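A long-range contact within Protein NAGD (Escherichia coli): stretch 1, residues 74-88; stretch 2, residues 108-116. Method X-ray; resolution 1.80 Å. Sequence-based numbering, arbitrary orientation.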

# COMPACT_ATOMS: atom_id res chain seq x y z
N ALA A 74 -8.22 -22.23 15.95
CA ALA A 74 -7.15 -21.38 16.45
C ALA A 74 -7.70 -20.04 16.91
O ALA A 74 -7.26 -19.50 17.93
CB ALA A 74 -6.08 -21.17 15.38
N THR A 75 -8.67 -19.51 16.17
CA THR A 75 -9.28 -18.23 16.54
C THR A 75 -10.05 -18.38 17.85
O THR A 75 -9.99 -17.51 18.71
CB THR A 75 -10.24 -17.74 15.43
OG1 THR A 75 -9.49 -17.46 14.24
CG2 THR A 75 -10.98 -16.49 15.89
N ALA A 76 -10.76 -19.49 18.00
CA ALA A 76 -11.51 -19.74 19.23
C ALA A 76 -10.53 -19.86 20.39
O ALA A 76 -10.77 -19.32 21.47
CB ALA A 76 -12.34 -21.03 19.10
N ASP A 77 -9.42 -20.56 20.17
CA ASP A 77 -8.41 -20.74 21.21
C ASP A 77 -7.80 -19.40 21.59
O ASP A 77 -7.48 -19.16 22.75
CB ASP A 77 -7.30 -21.69 20.75
CG ASP A 77 -7.72 -23.15 20.82
OD1 ASP A 77 -8.64 -23.47 21.60
OD2 ASP A 77 -7.12 -23.98 20.11
N PHE A 78 -7.64 -18.53 20.60
CA PHE A 78 -7.08 -17.20 20.82
C PHE A 78 -8.02 -16.38 21.69
O PHE A 78 -7.60 -15.74 22.66
CB PHE A 78 -6.86 -16.52 19.47
CG PHE A 78 -6.50 -15.06 19.56
CD1 PHE A 78 -7.48 -14.09 19.76
CD2 PHE A 78 -5.17 -14.65 19.45
CE1 PHE A 78 -7.15 -12.74 19.85
CE2 PHE A 78 -4.83 -13.30 19.53
CZ PHE A 78 -5.82 -12.34 19.73
N LEU A 79 -9.31 -16.41 21.36
CA LEU A 79 -10.32 -15.65 22.07
C LEU A 79 -10.67 -16.19 23.46
O LEU A 79 -11.12 -15.45 24.33
CB LEU A 79 -11.58 -15.55 21.20
CG LEU A 79 -11.35 -14.77 19.90
CD1 LEU A 79 -12.55 -14.88 18.99
CD2 LEU A 79 -11.06 -13.32 20.25
N ARG A 80 -10.49 -17.49 23.64
CA ARG A 80 -10.77 -18.12 24.93
C ARG A 80 -9.99 -17.41 26.02
O ARG A 80 -10.52 -17.15 27.10
CB ARG A 80 -10.35 -19.59 24.92
CG ARG A 80 -11.46 -20.57 24.63
CD ARG A 80 -11.00 -22.00 24.94
NE ARG A 80 -12.03 -22.97 24.61
CZ ARG A 80 -12.25 -23.46 23.39
NH1 ARG A 80 -11.50 -23.06 22.37
NH2 ARG A 80 -13.23 -24.32 23.20
N ARG A 81 -8.73 -17.11 25.73
CA ARG A 81 -7.84 -16.46 26.68
C ARG A 81 -8.04 -14.96 26.77
O ARG A 81 -7.25 -14.27 27.41
CB ARG A 81 -6.38 -16.74 26.32
CG ARG A 81 -6.15 -17.88 25.31
CD ARG A 81 -5.28 -18.98 25.90
NE ARG A 81 -4.56 -19.75 24.88
CZ ARG A 81 -3.46 -19.33 24.26
NH1 ARG A 81 -2.95 -18.14 24.55
NH2 ARG A 81 -2.86 -20.10 23.36
N GLN A 82 -9.08 -14.44 26.13
CA GLN A 82 -9.31 -13.00 26.15
C GLN A 82 -10.45 -12.59 27.06
O GLN A 82 -11.36 -13.38 27.34
CB GLN A 82 -9.59 -12.47 24.74
CG GLN A 82 -8.55 -12.82 23.69
CD GLN A 82 -7.13 -12.47 24.09
OE1 GLN A 82 -6.88 -11.40 24.64
NE2 GLN A 82 -6.19 -13.37 23.81
N GLU A 83 -10.39 -11.35 27.53
CA GLU A 83 -11.42 -10.79 28.38
C GLU A 83 -12.48 -10.29 27.40
O GLU A 83 -12.14 -9.80 26.32
CB GLU A 83 -10.84 -9.62 29.18
CG GLU A 83 -11.87 -8.66 29.74
CD GLU A 83 -11.21 -7.55 30.53
OE1 GLU A 83 -10.55 -7.86 31.55
OE2 GLU A 83 -11.34 -6.37 30.13
N GLY A 84 -13.75 -10.43 27.77
CA GLY A 84 -14.81 -10.00 26.88
C GLY A 84 -15.28 -11.24 26.15
O GLY A 84 -14.47 -12.02 25.64
N LYS A 85 -16.59 -11.45 26.10
CA LYS A 85 -17.13 -12.63 25.44
C LYS A 85 -18.30 -12.31 24.54
O LYS A 85 -19.20 -13.12 24.36
CB LYS A 85 -17.53 -13.68 26.47
CG LYS A 85 -16.35 -14.37 27.15
CD LYS A 85 -15.48 -15.06 26.11
CE LYS A 85 -14.24 -15.70 26.72
NZ LYS A 85 -14.35 -17.19 26.83
N LYS A 86 -18.30 -11.10 23.99
CA LYS A 86 -19.35 -10.66 23.08
C LYS A 86 -18.70 -10.33 21.74
O LYS A 86 -17.74 -9.56 21.69
CB LYS A 86 -20.07 -9.42 23.62
CG LYS A 86 -21.07 -9.72 24.72
CD LYS A 86 -21.92 -8.49 25.02
CE LYS A 86 -23.08 -8.83 25.95
NZ LYS A 86 -22.61 -9.32 27.28
N ALA A 87 -19.22 -10.91 20.67
CA ALA A 87 -18.64 -10.66 19.36
C ALA A 87 -19.64 -10.58 18.23
O ALA A 87 -20.66 -11.28 18.23
CB ALA A 87 -17.61 -11.74 19.05
N TYR A 88 -19.36 -9.71 17.27
CA TYR A 88 -20.19 -9.62 16.08
C TYR A 88 -19.38 -10.46 15.11
O TYR A 88 -18.20 -10.17 14.85
CB TYR A 88 -20.30 -8.18 15.58
CG TYR A 88 -21.01 -8.11 14.25
CD1 TYR A 88 -20.31 -7.79 13.08
CD2 TYR A 88 -22.36 -8.43 14.14
CE1 TYR A 88 -20.94 -7.80 11.84
CE2 TYR A 88 -23.00 -8.45 12.91
CZ TYR A 88 -22.29 -8.14 11.76
OH TYR A 88 -22.91 -8.18 10.53
N ASP A 108 -24.96 -8.13 17.77
CA ASP A 108 -24.66 -6.91 17.05
C ASP A 108 -24.99 -5.73 17.97
O ASP A 108 -25.24 -4.61 17.53
CB ASP A 108 -25.44 -6.83 15.73
CG ASP A 108 -26.94 -6.79 15.94
OD1 ASP A 108 -27.40 -6.90 17.10
OD2 ASP A 108 -27.66 -6.66 14.93
N VAL A 109 -24.98 -6.02 19.27
CA VAL A 109 -25.23 -5.03 20.31
C VAL A 109 -24.01 -4.95 21.23
O VAL A 109 -23.70 -5.90 21.95
CB VAL A 109 -26.46 -5.39 21.17
CG1 VAL A 109 -26.67 -4.33 22.25
CG2 VAL A 109 -27.69 -5.50 20.30
N ASN A 110 -23.31 -3.82 21.18
CA ASN A 110 -22.12 -3.61 22.00
C ASN A 110 -21.15 -4.79 22.02
O ASN A 110 -20.80 -5.31 23.09
CB ASN A 110 -22.53 -3.27 23.44
CG ASN A 110 -23.38 -2.01 23.53
OD1 ASN A 110 -23.00 -0.95 23.01
ND2 ASN A 110 -24.53 -2.12 24.17
N PRO A 111 -20.70 -5.24 20.84
CA PRO A 111 -19.77 -6.36 20.81
C PRO A 111 -18.36 -5.91 21.20
O PRO A 111 -17.98 -4.77 20.95
CB PRO A 111 -19.84 -6.82 19.35
CG PRO A 111 -20.08 -5.52 18.61
CD PRO A 111 -21.11 -4.83 19.48
N ASP A 112 -17.60 -6.81 21.82
CA ASP A 112 -16.23 -6.51 22.22
C ASP A 112 -15.31 -6.74 21.02
O ASP A 112 -14.33 -6.02 20.82
CB ASP A 112 -15.78 -7.42 23.36
CG ASP A 112 -16.65 -7.29 24.59
OD1 ASP A 112 -16.80 -6.15 25.10
OD2 ASP A 112 -17.19 -8.32 25.06
N PHE A 113 -15.64 -7.76 20.23
CA PHE A 113 -14.87 -8.14 19.05
C PHE A 113 -15.71 -8.19 17.78
O PHE A 113 -16.92 -8.38 17.83
CB PHE A 113 -14.30 -9.56 19.18
CG PHE A 113 -13.47 -9.79 20.40
CD1 PHE A 113 -14.07 -10.04 21.63
CD2 PHE A 113 -12.09 -9.79 20.31
CE1 PHE A 113 -13.30 -10.29 22.75
CE2 PHE A 113 -11.30 -10.04 21.43
CZ PHE A 113 -11.92 -10.29 22.66
N VAL A 114 -15.02 -8.03 16.66
CA VAL A 114 -15.62 -8.16 15.34
C VAL A 114 -14.74 -9.29 14.80
O VAL A 114 -13.52 -9.13 14.70
CB VAL A 114 -15.45 -6.91 14.45
CG1 VAL A 114 -15.73 -7.27 12.99
CG2 VAL A 114 -16.41 -5.82 14.90
N ILE A 115 -15.34 -10.43 14.50
CA ILE A 115 -14.59 -11.57 14.02
C ILE A 115 -15.02 -11.92 12.61
O ILE A 115 -16.21 -12.14 12.35
CB ILE A 115 -14.82 -12.79 14.92
CG1 ILE A 115 -14.53 -12.42 16.38
CG2 ILE A 115 -13.94 -13.95 14.47
CD1 ILE A 115 -14.95 -13.47 17.37
N VAL A 116 -14.06 -11.98 11.70
CA VAL A 116 -14.36 -12.30 10.32
C VAL A 116 -13.72 -13.62 9.90
O VAL A 116 -12.52 -13.83 10.08
CB VAL A 116 -13.85 -11.19 9.36
CG1 VAL A 116 -14.26 -11.52 7.92
CG2 VAL A 116 -14.41 -9.84 9.78

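Parallel β-pairing within one chain requires a connection that returns the polypeptide to the same end of the sheet, and the helix that precedes a strand commonly packs across one face of the result. This contact in NAGD is a compact example: strand 86-88 pairs with strand 113-116, while helix 74-80 runs nearly antiparallel to the latter, at 167°, its axis 11.3 Å away.

The backbone hydrogen bonds follow the parallel pattern, in which one residue reaches two partners on the neighbouring strand. Y88 is that residue here: its N donates to F113 O (2.8 Å) and its O accepts from I115 N (2.9 Å), both nearly straight, so that V114 is bracketed. Two CA-H...O contacts supplement them, from A87 CA to F113 O (3.2 Å) and from V114 CA to Y88 O (3.3 Å). One step earlier the pattern branches, because K86 O accepts from both F113 N (3.1 Å) and D112 N (2.8 Å).

At this entrance to the sheet a side chain takes over from the backbone. D112, with chi1 in the m well, points toward the first stretch, and its OD2 accepts a hydrogen bond from K86 N at 3.2 Å. D112 OD2 also lies 3.4 Å from G84 CA. A CB on G84 would fall 3.0 Å from D112 OD2, and the local backbone angles, 97/132, would also jam it against the preceding carbonyl; the absence of a side chain thus suits both the fold of the loop and the approach of the carboxylate.

Apolar packing divides between the two faces of the sheet. On the face bearing A87 and F113, the helix supplies the cover. L79 CD2 sits over the F113 ring, 3.9 Å from its centroid and 27° off the normal, a CH-pi arrangement, while L79 CD1 meets I115 CD1 at 3.2 Å, a tight approach. I115 CD1 also touches A87 CB (3.6 Å), and A87 CB lies 4.0 Å from F113 CB, which joins the paired residues to the layer beneath the helix. T75 CG2 extends this layer to I115 CG2 at 4.2 Å.

The F113 ring has polar neighbours near its plane: G84 O is 3.6 Å from F113 CE1, and E83 O is 3.7 Å from F113 CZ. G84 O is buried here without a hydrogen-bonding partner in the model.

On the face bearing Y88 and V114, Y88 is the most heavily covered residue of the contact. Y88 CB lies 4.0 Å from P111 CG, and Y88 CD2 approaches D108 CB obliquely at 3.8 Å.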